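Local coordinates for protein phosphoethanolamine N-methyltransferase 1 (Haemonchus contortus, PDB 4KRG) that catalyses S-adenosylmethionine-dependent methylation of phosphoethanolamine, probably the first methylation step of nematode phosphocholine biosynthesis, at residues Asp280-Asn285 with Val403-Val408; Ser284-Asp289 with Tyr459-Ala464; Ala298-Pro303 with His315-Lys320; Thr414-Arg419 with Ile428-Val433. One frame throughout, in Å; residues are numbered along the deposited sequence.

Interaction 1: residues Asp280-Asn285 with Val403-Val408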
# COMPACT_ATOMS: atom_id res chain seq x y z
N ASP A 280 18.92 -16.71 -0.55
CA ASP A 280 19.98 -16.07 -1.32
C ASP A 280 20.92 -17.09 -1.94
O ASP A 280 21.19 -17.05 -3.14
CB ASP A 280 20.83 -15.13 -0.44
CG ASP A 280 20.04 -13.96 0.10
OD1 ASP A 280 18.88 -13.79 -0.29
OD2 ASP A 280 20.60 -13.21 0.92
N LYS A 281 21.41 -18.00 -1.10
CA LYS A 281 22.35 -19.03 -1.51
C LYS A 281 21.75 -19.93 -2.59
O LYS A 281 22.45 -20.36 -3.50
CB LYS A 281 22.78 -19.87 -0.30
CG LYS A 281 23.68 -21.06 -0.63
CD LYS A 281 25.15 -20.65 -0.75
CE LYS A 281 25.99 -21.66 -1.53
NZ LYS A 281 26.06 -23.00 -0.90
N ILE A 282 20.45 -20.19 -2.49
CA ILE A 282 19.75 -21.03 -3.46
C ILE A 282 19.58 -20.33 -4.80
O ILE A 282 19.91 -20.89 -5.84
CB ILE A 282 18.36 -21.43 -2.94
CG1 ILE A 282 18.46 -22.12 -1.58
CG2 ILE A 282 17.65 -22.30 -3.96
CD1 ILE A 282 19.36 -23.32 -1.56
N PHE A 283 19.07 -19.11 -4.76
CA PHE A 283 18.84 -18.32 -5.97
C PHE A 283 20.15 -17.96 -6.66
O PHE A 283 20.16 -17.62 -7.85
CB PHE A 283 18.08 -17.04 -5.64
CG PHE A 283 16.58 -17.22 -5.52
CD1 PHE A 283 15.82 -17.63 -6.61
CD2 PHE A 283 15.92 -16.92 -4.33
CE1 PHE A 283 14.44 -17.78 -6.51
CE2 PHE A 283 14.54 -17.07 -4.22
CZ PHE A 283 13.80 -17.49 -5.31
N SER A 284 21.25 -18.01 -5.92
CA SER A 284 22.56 -17.66 -6.47
C SER A 284 22.97 -18.58 -7.62
O SER A 284 23.72 -18.17 -8.51
CB SER A 284 23.63 -17.67 -5.38
OG SER A 284 23.97 -18.99 -5.02
N ASN A 285 22.46 -19.80 -7.62
CA ASN A 285 22.82 -20.75 -8.67
C ASN A 285 21.81 -20.83 -9.82
O ASN A 285 21.90 -21.75 -10.64
CB ASN A 285 23.09 -22.14 -8.10
CG ASN A 285 24.21 -22.86 -8.84
OD1 ASN A 285 25.28 -22.30 -9.07
ND2 ASN A 285 23.95 -24.10 -9.23
N VAL A 403 12.61 -17.45 -12.68
CA VAL A 403 13.26 -18.37 -11.76
C VAL A 403 12.31 -18.56 -10.59
O VAL A 403 11.90 -17.60 -9.94
CB VAL A 403 14.62 -17.82 -11.25
CG1 VAL A 403 15.27 -18.80 -10.29
CG2 VAL A 403 15.55 -17.54 -12.40
N LEU A 404 11.93 -19.81 -10.33
CA LEU A 404 10.98 -20.10 -9.26
C LEU A 404 11.61 -21.01 -8.22
O LEU A 404 12.24 -22.00 -8.57
CB LEU A 404 9.74 -20.79 -9.82
CG LEU A 404 9.09 -20.13 -11.03
CD1 LEU A 404 7.95 -20.99 -11.54
CD2 LEU A 404 8.60 -18.74 -10.68
N LEU A 405 11.45 -20.67 -6.94
CA LEU A 405 11.79 -21.59 -5.86
C LEU A 405 10.46 -22.09 -5.32
O LEU A 405 9.58 -21.30 -4.98
CB LEU A 405 12.60 -20.89 -4.76
CG LEU A 405 13.05 -21.73 -3.56
CD1 LEU A 405 13.89 -22.93 -3.99
CD2 LEU A 405 13.83 -20.87 -2.58
N GLU A 406 10.30 -23.41 -5.26
CA GLU A 406 9.00 -23.98 -4.92
C GLU A 406 9.07 -25.00 -3.80
O GLU A 406 9.83 -25.95 -3.89
CB GLU A 406 8.38 -24.63 -6.15
CG GLU A 406 7.95 -23.65 -7.22
CD GLU A 406 6.81 -22.77 -6.76
OE1 GLU A 406 6.00 -23.21 -5.90
OE2 GLU A 406 6.73 -21.62 -7.25
N PRO A 407 8.25 -24.82 -2.75
CA PRO A 407 8.10 -25.87 -1.75
C PRO A 407 7.21 -27.01 -2.27
O PRO A 407 6.15 -26.76 -2.84
CB PRO A 407 7.41 -25.15 -0.59
CG PRO A 407 6.63 -24.06 -1.24
CD PRO A 407 7.46 -23.62 -2.42
N VAL A 408 7.67 -28.24 -2.11
CA VAL A 408 6.89 -29.40 -2.54
C VAL A 408 6.99 -30.49 -1.48
O VAL A 408 7.80 -30.40 -0.56
CB VAL A 408 7.39 -29.97 -3.87
CG1 VAL A 408 7.35 -28.92 -4.96
CG2 VAL A 408 8.80 -30.54 -3.72
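F283 of the short helix 280-283 packs its ring on L405 and V403 of strand 400-408: CZ reaches CB of L405 at 3.6 Å, and CE2 lies 4.2 Å from the L405 branch CD2. V403 approaches differently: CG1 sits in the ring plane, against the edge at CD1, 3.9 Å away, with CE1 almost as near. The F283 and V403 side chains run alongside each other, pointing opposite ways. L405 is shared between two partners, because CG anti to the backbone N (chi1 -179°) brings both methyls to the helix. CD2 goes to the ring, while CD1 meets the methyl branch CG2 of I282 at 3.8 Å, the two side chains crossing at about a right angle. The strand belongs to the C-terminal half of the chain, whose strand order is consistent with the class I methyltransferase (Rossmann-like) fold, and the helix lies over one face of that sheet. Neighbouring strand 372-378 lends V376 and T378 to the F283 ring, and an octyl glucoside molecule touches the same side chain. All four contacting residues are buried and the contact is purely apolar. Across the helix, the other side is polar and more open to solvent. K281 and N285 are exposed, D280 and S284 partly so, and the S284 hydroxyl turns back on its own turn: OG donates to the K281 carbonyl O over a short 2.5 Å, from 39° above the carbonyl plane. D280 OD2 is held by S277 N and N313 ND2.

Interaction 2: residues Ser284-Asp289 with Tyr459-Ala464. With BOG (octyl beta-D-glucopyranoside), chain F.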
# COMPACT_ATOMS: atom_id res chain seq x y z
N SER A 284 21.25 -18.01 -5.92
CA SER A 284 22.56 -17.66 -6.47
C SER A 284 22.97 -18.58 -7.62
O SER A 284 23.72 -18.17 -8.51
CB SER A 284 23.63 -17.67 -5.38
OG SER A 284 23.97 -18.99 -5.02
N ASN A 285 22.46 -19.80 -7.62
CA ASN A 285 22.82 -20.75 -8.67
C ASN A 285 21.81 -20.83 -9.82
O ASN A 285 21.90 -21.75 -10.64
CB ASN A 285 23.09 -22.14 -8.10
CG ASN A 285 24.21 -22.86 -8.84
OD1 ASN A 285 25.28 -22.30 -9.07
ND2 ASN A 285 23.95 -24.10 -9.23
N ALA A 286 20.87 -19.89 -9.88
CA ALA A 286 19.87 -19.87 -10.95
C ALA A 286 19.66 -18.50 -11.56
O ALA A 286 19.14 -18.37 -12.67
CB ALA A 286 18.55 -20.43 -10.46
N ILE A 287 20.05 -17.46 -10.84
CA ILE A 287 19.94 -16.11 -11.36
C ILE A 287 21.32 -15.59 -11.78
O ILE A 287 22.26 -15.58 -10.98
CB ILE A 287 19.31 -15.14 -10.35
CG1 ILE A 287 17.93 -15.64 -9.90
CG2 ILE A 287 19.19 -13.75 -10.96
CD1 ILE A 287 17.37 -14.88 -8.71
N ASP A 288 21.42 -15.18 -13.04
CA ASP A 288 22.65 -14.61 -13.58
C ASP A 288 22.27 -13.37 -14.37
O ASP A 288 21.09 -13.01 -14.40
CB ASP A 288 23.38 -15.62 -14.46
CG ASP A 288 22.45 -16.32 -15.44
OD1 ASP A 288 21.58 -15.65 -16.02
OD2 ASP A 288 22.59 -17.55 -15.63
N ASP A 289 23.23 -12.73 -15.03
CA ASP A 289 22.93 -11.52 -15.79
C ASP A 289 22.28 -11.78 -17.15
O ASP A 289 22.02 -10.85 -17.91
CB ASP A 289 24.17 -10.62 -15.94
CG ASP A 289 25.27 -11.28 -16.74
OD1 ASP A 289 25.44 -12.52 -16.63
OD2 ASP A 289 25.98 -10.55 -17.48
N TYR A 459 12.31 -28.69 -1.79
CA TYR A 459 12.37 -27.53 -2.67
C TYR A 459 12.87 -27.81 -4.07
O TYR A 459 13.84 -28.54 -4.26
CB TYR A 459 13.21 -26.41 -2.04
CG TYR A 459 12.52 -25.72 -0.90
CD1 TYR A 459 11.59 -24.71 -1.13
CD2 TYR A 459 12.77 -26.10 0.42
CE1 TYR A 459 10.94 -24.08 -0.09
CE2 TYR A 459 12.12 -25.47 1.47
CZ TYR A 459 11.21 -24.47 1.21
OH TYR A 459 10.56 -23.86 2.24
N LEU A 460 12.18 -27.23 -5.04
CA LEU A 460 12.60 -27.28 -6.43
C LEU A 460 13.00 -25.88 -6.87
O LEU A 460 12.35 -24.89 -6.51
CB LEU A 460 11.46 -27.78 -7.33
CG LEU A 460 10.88 -29.16 -7.05
CD1 LEU A 460 9.71 -29.44 -7.98
CD2 LEU A 460 11.95 -30.24 -7.20
N LEU A 461 14.07 -25.80 -7.64
CA LEU A 461 14.49 -24.55 -8.23
C LEU A 461 14.23 -24.69 -9.72
O LEU A 461 14.77 -25.59 -10.36
CB LEU A 461 15.97 -24.30 -7.97
CG LEU A 461 16.55 -22.95 -8.39
CD1 LEU A 461 15.83 -21.81 -7.71
CD2 LEU A 461 18.04 -22.91 -8.06
N ILE A 462 13.39 -23.81 -10.26
CA ILE A 462 12.96 -23.92 -11.64
C ILE A 462 13.33 -22.67 -12.45
O ILE A 462 13.18 -21.55 -11.96
CB ILE A 462 11.44 -24.18 -11.72
CG1 ILE A 462 11.08 -25.39 -10.85
CG2 ILE A 462 11.00 -24.38 -13.16
CD1 ILE A 462 9.63 -25.47 -10.48
N LYS A 463 13.82 -22.87 -13.67
CA LYS A 463 14.10 -21.78 -14.59
C LYS A 463 13.36 -22.06 -15.88
O LYS A 463 13.31 -23.20 -16.34
CB LYS A 463 15.61 -21.69 -14.86
CG LYS A 463 16.47 -21.40 -13.64
CD LYS A 463 17.95 -21.61 -13.92
CE LYS A 463 18.44 -20.79 -15.11
NZ LYS A 463 18.21 -19.33 -14.94
N ALA A 464 12.77 -21.01 -16.47
CA ALA A 464 12.10 -21.12 -17.76
C ALA A 464 11.98 -19.75 -18.40
O ALA A 464 12.54 -18.77 -17.90
CB ALA A 464 10.73 -21.77 -17.61
C1 BOG F . 26.63 -11.04 -9.60
O1 BOG F . 26.77 -11.77 -8.42
C2 BOG F . 27.64 -9.91 -9.61
O2 BOG F . 27.32 -9.00 -8.56
C3 BOG F . 27.67 -9.18 -10.91
O3 BOG F . 28.76 -8.22 -10.88
C4 BOG F . 27.85 -10.11 -12.07
O4 BOG F . 27.70 -9.38 -13.31
C5 BOG F . 26.83 -11.24 -12.06
O5 BOG F . 26.79 -11.95 -10.77
C6 BOG F . 27.17 -12.18 -13.12
O6 BOG F . 26.09 -12.29 -14.00
C1' BOG F . 25.52 -12.13 -7.82
C2' BOG F . 25.74 -12.77 -6.42
C3' BOG F . 24.46 -13.40 -5.88
C4' BOG F . 23.27 -12.67 -5.89
C5' BOG F . 21.89 -13.38 -6.06
C6' BOG F . 20.87 -12.92 -5.00
C7' BOG F . 19.45 -13.51 -5.21
C8' BOG F . 18.38 -12.62 -4.68
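A286 is met from strand 458-465 by K463 and L461, which bear on its methyl and its carbonyl. The K463 side chain leaves the strand with CB directed at the loop 284-289. CG then comes within 3.9 Å of the A286 methyl, and CD lies nearly equidistant from that CB and from the carbonyl O, both at 3.7 Å. Two successive bends near the tip (chi3 55°, chi4 58°) carry CE over to the oxygen side, and NZ ends in a hydrogen bond to A286 O. That bond is short, 2.6 Å, and the donor lies in the carbonyl plane with a C=O...NZ angle of 152°. D288 OD2 is 4.8 Å from NZ, too far for a salt bridge, although its charge may still favour the ammonium. Beside the lysine, L461 presses CD2 against A286 CB at 3.5 Å, tight for two carbons, with K463 CD against the same methyl. Farther along the loop, D289 grips the sugar of a bound octyl glucoside: O6 donates to OD1 at 2.7 Å, and D289 N contributes a weak bond to the same O6. The loop joins helix 280-283 to strand 297-302. Strand 458-465 runs antiparallel to both its neighbours, 400-408 and 428-432; V403 of the former also touches A286, while I462, directed away from the loop, packs on V416 and M420 of helix 413-422.

Interaction 3: residues Ala298-Pro303 with His315-Lys320. With BOG (octyl beta-D-glucopyranoside), chain F.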
# COMPACT_ATOMS: atom_id res chain seq x y z
N ALA A 298 13.08 -6.10 -12.48
CA ALA A 298 12.63 -7.45 -12.15
C ALA A 298 11.27 -7.41 -11.46
O ALA A 298 11.01 -6.53 -10.64
CB ALA A 298 13.65 -8.13 -11.25
N TYR A 299 10.42 -8.37 -11.77
CA TYR A 299 9.16 -8.52 -11.06
C TYR A 299 9.36 -9.62 -10.03
O TYR A 299 9.71 -10.74 -10.38
CB TYR A 299 8.04 -8.88 -12.04
CG TYR A 299 6.66 -9.05 -11.44
CD1 TYR A 299 5.87 -7.94 -11.12
CD2 TYR A 299 6.13 -10.31 -11.23
CE1 TYR A 299 4.61 -8.10 -10.58
CE2 TYR A 299 4.87 -10.48 -10.70
CZ TYR A 299 4.11 -9.37 -10.38
OH TYR A 299 2.85 -9.55 -9.86
N VAL A 300 9.16 -9.29 -8.76
CA VAL A 300 9.36 -10.26 -7.69
C VAL A 300 8.05 -10.52 -6.94
O VAL A 300 7.33 -9.59 -6.59
CB VAL A 300 10.48 -9.81 -6.71
CG1 VAL A 300 10.49 -10.66 -5.45
CG2 VAL A 300 11.83 -9.85 -7.40
N PHE A 301 7.73 -11.79 -6.71
CA PHE A 301 6.47 -12.16 -6.09
C PHE A 301 6.75 -13.08 -4.90
O PHE A 301 7.31 -14.16 -5.07
CB PHE A 301 5.57 -12.84 -7.12
CG PHE A 301 4.25 -13.35 -6.57
CD1 PHE A 301 3.19 -12.49 -6.34
CD2 PHE A 301 4.06 -14.71 -6.34
CE1 PHE A 301 1.99 -12.96 -5.85
CE2 PHE A 301 2.86 -15.18 -5.85
CZ PHE A 301 1.83 -14.31 -5.60
N THR A 302 6.39 -12.65 -3.69
CA THR A 302 6.65 -13.44 -2.48
C THR A 302 5.43 -13.48 -1.55
O THR A 302 5.25 -12.60 -0.71
CB THR A 302 7.89 -12.94 -1.72
OG1 THR A 302 7.70 -11.57 -1.35
CG2 THR A 302 9.13 -13.04 -2.58
N PRO A 303 4.58 -14.52 -1.69
CA PRO A 303 3.35 -14.60 -0.89
C PRO A 303 3.61 -15.03 0.55
O PRO A 303 2.75 -14.78 1.41
CB PRO A 303 2.55 -15.68 -1.61
CG PRO A 303 3.59 -16.55 -2.25
CD PRO A 303 4.68 -15.61 -2.67
N HIS A 315 16.62 -6.53 -2.12
CA HIS A 315 17.70 -5.57 -1.98
C HIS A 315 19.00 -6.15 -2.50
O HIS A 315 19.74 -5.47 -3.20
CB HIS A 315 17.82 -5.08 -0.54
CG HIS A 315 16.87 -3.96 -0.22
ND1 HIS A 315 15.62 -4.18 0.30
CD2 HIS A 315 16.99 -2.62 -0.38
CE1 HIS A 315 15.00 -3.02 0.45
NE2 HIS A 315 15.81 -2.06 0.05
N LEU A 316 19.27 -7.41 -2.18
CA LEU A 316 20.47 -8.07 -2.69
C LEU A 316 20.38 -8.25 -4.21
O LEU A 316 21.37 -8.12 -4.93
CB LEU A 316 20.68 -9.41 -2.00
CG LEU A 316 21.91 -10.18 -2.47
CD1 LEU A 316 23.16 -9.41 -2.09
CD2 LEU A 316 21.92 -11.56 -1.87
N LEU A 317 19.17 -8.54 -4.69
CA LEU A 317 18.95 -8.65 -6.12
C LEU A 317 19.34 -7.35 -6.82
O LEU A 317 20.19 -7.36 -7.70
CB LEU A 317 17.48 -8.97 -6.40
CG LEU A 317 17.18 -9.40 -7.83
CD1 LEU A 317 17.93 -10.66 -8.17
CD2 LEU A 317 15.68 -9.61 -8.01
N ALA A 318 18.74 -6.24 -6.40
CA ALA A 318 19.06 -4.94 -6.97
C ALA A 318 20.54 -4.59 -6.86
O ALA A 318 21.12 -3.98 -7.76
CB ALA A 318 18.23 -3.87 -6.32
N GLU A 319 21.17 -4.96 -5.75
CA GLU A 319 22.58 -4.64 -5.55
C GLU A 319 23.47 -5.42 -6.49
O GLU A 319 24.30 -4.85 -7.19
CB GLU A 319 23.02 -4.91 -4.10
CG GLU A 319 24.50 -4.63 -3.90
CD GLU A 319 25.01 -5.04 -2.54
OE1 GLU A 319 24.40 -5.94 -1.91
OE2 GLU A 319 26.03 -4.47 -2.10
N LYS A 320 23.30 -6.74 -6.51
CA LYS A 320 24.19 -7.62 -7.26
C LYS A 320 24.01 -7.53 -8.77
O LYS A 320 24.96 -7.74 -9.51
CB LYS A 320 24.02 -9.07 -6.79
CG LYS A 320 24.59 -9.35 -5.41
CD LYS A 320 26.11 -9.17 -5.38
CE LYS A 320 26.67 -9.52 -4.01
NZ LYS A 320 28.07 -9.03 -3.86
C1 BOG F . 26.63 -11.04 -9.60
O1 BOG F . 26.77 -11.77 -8.42
C2 BOG F . 27.64 -9.91 -9.61
O2 BOG F . 27.32 -9.00 -8.56
C3 BOG F . 27.67 -9.18 -10.91
O3 BOG F . 28.76 -8.22 -10.88
C4 BOG F . 27.85 -10.11 -12.07
O4 BOG F . 27.70 -9.38 -13.31
C5 BOG F . 26.83 -11.24 -12.06
O5 BOG F . 26.79 -11.95 -10.77
C6 BOG F . 27.17 -12.18 -13.12
O6 BOG F . 26.09 -12.29 -14.00
C1' BOG F . 25.52 -12.13 -7.82
C2' BOG F . 25.74 -12.77 -6.42
C3' BOG F . 24.46 -13.40 -5.88
C4' BOG F . 23.27 -12.67 -5.89
C5' BOG F . 21.89 -13.38 -6.06
C6' BOG F . 20.87 -12.92 -5.00
C7' BOG F . 19.45 -13.51 -5.21
C8' BOG F . 18.38 -12.62 -4.68
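In the beta-alpha-beta unit formed by strand 297-302, helix 314-321 and strand 324-329, L317 of the helix packs on A298 and V300 of the first strand. The unit fits the Rossmann-like fold of class I methyltransferases, whose mainly parallel strands are connected through such helices. A single methyl makes the contact: L317 CD2 lies 3.9 Å from V300 CG2 and 4.1 Å from A298 CB. With chi1 at -168°, L317 swings CG opposite its backbone N and reaches from the helix to the strand; the V300 side chain lies alongside, pointing the opposite way. The contact is small and entirely apolar. V300 is also flanked by V325 and V376 of the two adjacent strands, 324-329 and 372-378. The other methyl of L317, CD1, meets the tail end of an octyl glucoside, with C8' at 4.0 Å. The alkyl chain then follows the helix surface: L316 CD2 touches C6' at 3.6 Å, and K320, bent at its second torsion, lays CG 3.6 Å from C4', so the contact with the alkyl chain is made by the lysine's aliphatic part. At the sugar, the O2 hydroxyl donates a 2.8 Å hydrogen bond to the backbone carbonyl O of K320.

Interaction 4: residues Thr414-Arg419 with Ile428-Val433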
# COMPACT_ATOMS: atom_id res chain seq x y z
N THR A 414 7.56 -34.38 -13.90
CA THR A 414 6.74 -34.46 -15.10
C THR A 414 5.51 -33.57 -15.00
O THR A 414 5.14 -32.86 -15.94
CB THR A 414 6.31 -35.92 -15.36
OG1 THR A 414 7.44 -36.68 -15.79
CG2 THR A 414 5.24 -35.98 -16.44
N SER A 415 4.89 -33.58 -13.83
CA SER A 415 3.68 -32.81 -13.60
C SER A 415 3.96 -31.31 -13.55
O SER A 415 3.20 -30.51 -14.10
CB SER A 415 3.03 -33.28 -12.31
OG SER A 415 1.68 -32.87 -12.24
N VAL A 416 5.06 -30.94 -12.89
CA VAL A 416 5.46 -29.54 -12.79
C VAL A 416 5.69 -28.93 -14.17
O VAL A 416 5.26 -27.81 -14.45
CB VAL A 416 6.73 -29.40 -11.94
CG1 VAL A 416 7.24 -27.97 -11.97
CG2 VAL A 416 6.44 -29.80 -10.51
N ARG A 417 6.37 -29.67 -15.03
CA ARG A 417 6.59 -29.24 -16.40
C ARG A 417 5.27 -29.02 -17.11
O ARG A 417 5.10 -28.05 -17.85
CB ARG A 417 7.43 -30.28 -17.14
CG ARG A 417 8.77 -30.52 -16.49
CD ARG A 417 9.48 -31.73 -17.03
NE ARG A 417 10.78 -31.86 -16.38
CZ ARG A 417 11.83 -31.08 -16.66
NH1 ARG A 417 11.72 -30.13 -17.57
NH2 ARG A 417 12.98 -31.26 -16.02
N GLN A 418 4.32 -29.92 -16.89
CA GLN A 418 3.05 -29.85 -17.59
C GLN A 418 2.21 -28.65 -17.15
O GLN A 418 1.53 -28.05 -17.98
CB GLN A 418 2.29 -31.17 -17.46
CG GLN A 418 2.97 -32.32 -18.20
CD GLN A 418 2.14 -33.59 -18.20
OE1 GLN A 418 1.02 -33.62 -17.70
NE2 GLN A 418 2.70 -34.65 -18.77
N ARG A 419 2.26 -28.29 -15.87
CA ARG A 419 1.58 -27.09 -15.42
C ARG A 419 2.15 -25.86 -16.12
O ARG A 419 1.41 -25.07 -16.70
CB ARG A 419 1.69 -26.91 -13.91
CG ARG A 419 0.63 -27.64 -13.10
CD ARG A 419 0.51 -27.05 -11.70
NE ARG A 419 -0.15 -25.75 -11.70
CZ ARG A 419 -0.17 -24.91 -10.67
NH1 ARG A 419 0.45 -25.23 -9.54
NH2 ARG A 419 -0.79 -23.75 -10.77
N ILE A 428 11.92 -25.28 -19.86
CA ILE A 428 11.78 -25.54 -18.43
C ILE A 428 12.88 -26.48 -17.95
O ILE A 428 13.07 -27.56 -18.52
CB ILE A 428 10.44 -26.21 -18.13
CG1 ILE A 428 9.28 -25.28 -18.48
CG2 ILE A 428 10.37 -26.63 -16.68
CD1 ILE A 428 7.93 -25.97 -18.45
N THR A 429 13.61 -26.08 -16.92
CA THR A 429 14.54 -26.97 -16.25
C THR A 429 14.15 -27.03 -14.78
O THR A 429 13.66 -26.05 -14.23
CB THR A 429 16.01 -26.52 -16.40
OG1 THR A 429 16.15 -25.18 -15.93
CG2 THR A 429 16.43 -26.59 -17.85
N ILE A 430 14.34 -28.18 -14.15
CA ILE A 430 13.98 -28.35 -12.75
C ILE A 430 15.14 -28.97 -11.99
O ILE A 430 15.60 -30.05 -12.36
CB ILE A 430 12.75 -29.25 -12.60
CG1 ILE A 430 11.56 -28.68 -13.37
CG2 ILE A 430 12.40 -29.44 -11.14
CD1 ILE A 430 10.32 -29.54 -13.28
N VAL A 431 15.61 -28.30 -10.95
CA VAL A 431 16.67 -28.83 -10.09
C VAL A 431 16.17 -29.00 -8.65
O VAL A 431 15.65 -28.07 -8.06
CB VAL A 431 17.90 -27.91 -10.08
CG1 VAL A 431 18.94 -28.40 -9.08
CG2 VAL A 431 18.51 -27.83 -11.47
N ASP A 432 16.33 -30.21 -8.11
CA ASP A 432 16.02 -30.47 -6.71
C ASP A 432 17.05 -29.74 -5.84
O ASP A 432 18.24 -30.04 -5.89
CB ASP A 432 16.13 -31.98 -6.48
CG ASP A 432 15.78 -32.40 -5.06
OD1 ASP A 432 15.58 -31.54 -4.18
OD2 ASP A 432 15.72 -33.63 -4.82
N VAL A 433 16.58 -28.77 -5.05
CA VAL A 433 17.45 -28.05 -4.12
C VAL A 433 17.10 -28.29 -2.65
O VAL A 433 17.33 -27.43 -1.81
CB VAL A 433 17.51 -26.52 -4.40
CG1 VAL A 433 18.27 -26.23 -5.69
CG2 VAL A 433 16.12 -25.91 -4.42
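The guanidinium of R417 has CD1 of I430 over one face, 3.8 Å above the plane and displaced from the centre, while the carbonyl O of I428 lies at its edge. NH1 donates to that O at 3.1 Å with an N-H...O angle of 143°. The oxygen is near the guanidinium plane, yet the donor stands 58° out of the carbonyl plane, so the bond is in plane for the arginine but moderately bent, and not on a carbonyl lone pair. R417 is extended from CG to NE and runs over the isoleucine, CG touching I430 CD1 at 3.7 Å. The same methyl is shared with V416, whose CG1 is also 3.7 Å away. I428 itself turns CD1 to the R417 backbone, 3.6 Å from its O. The axes of the two short segments approach to 9.4 Å, their N-to-C directions 145° apart, nearer antiparallel than parallel, consistent with the helix that leads into the edge strand of a class I methyltransferase sheet. V416 also rests on I462 of strand 458-465, to which T429 and V431 are hydrogen-bonded through their backbones. As the strand alternates, the I428 carbonyl faces away from that neighbour, and R417 supplies it with a donor. At this partly exposed surface the arginine serves twice: its flat group and aliphatic stem shelter I430, and its polar edge satisfies a main-chain oxygen.

All four contacts lie in the C-terminal half of the chain, around a sheet that includes strands 297-302, 372-378, 400-408, 458-465 and 428-432. Interactions 1 and 2 both begin in the chain around S284 and N285, which they share, with centres about 6 Å apart; their strands pair directly, L404 N with I462 O. Interaction 3, its centre about 12 Å from that of interaction 1, is nested within the loops closed by both. Interaction 4 follows interaction 1 in sequence, lies within the loop closed by interaction 2, and has its centre about 22 Å from that of interaction 3. Octyl glucoside bridges interactions 2 and 3. Together they tie helices and a loop to this sheet, apart from the phosphoethanolamine pocket in the N-terminal half.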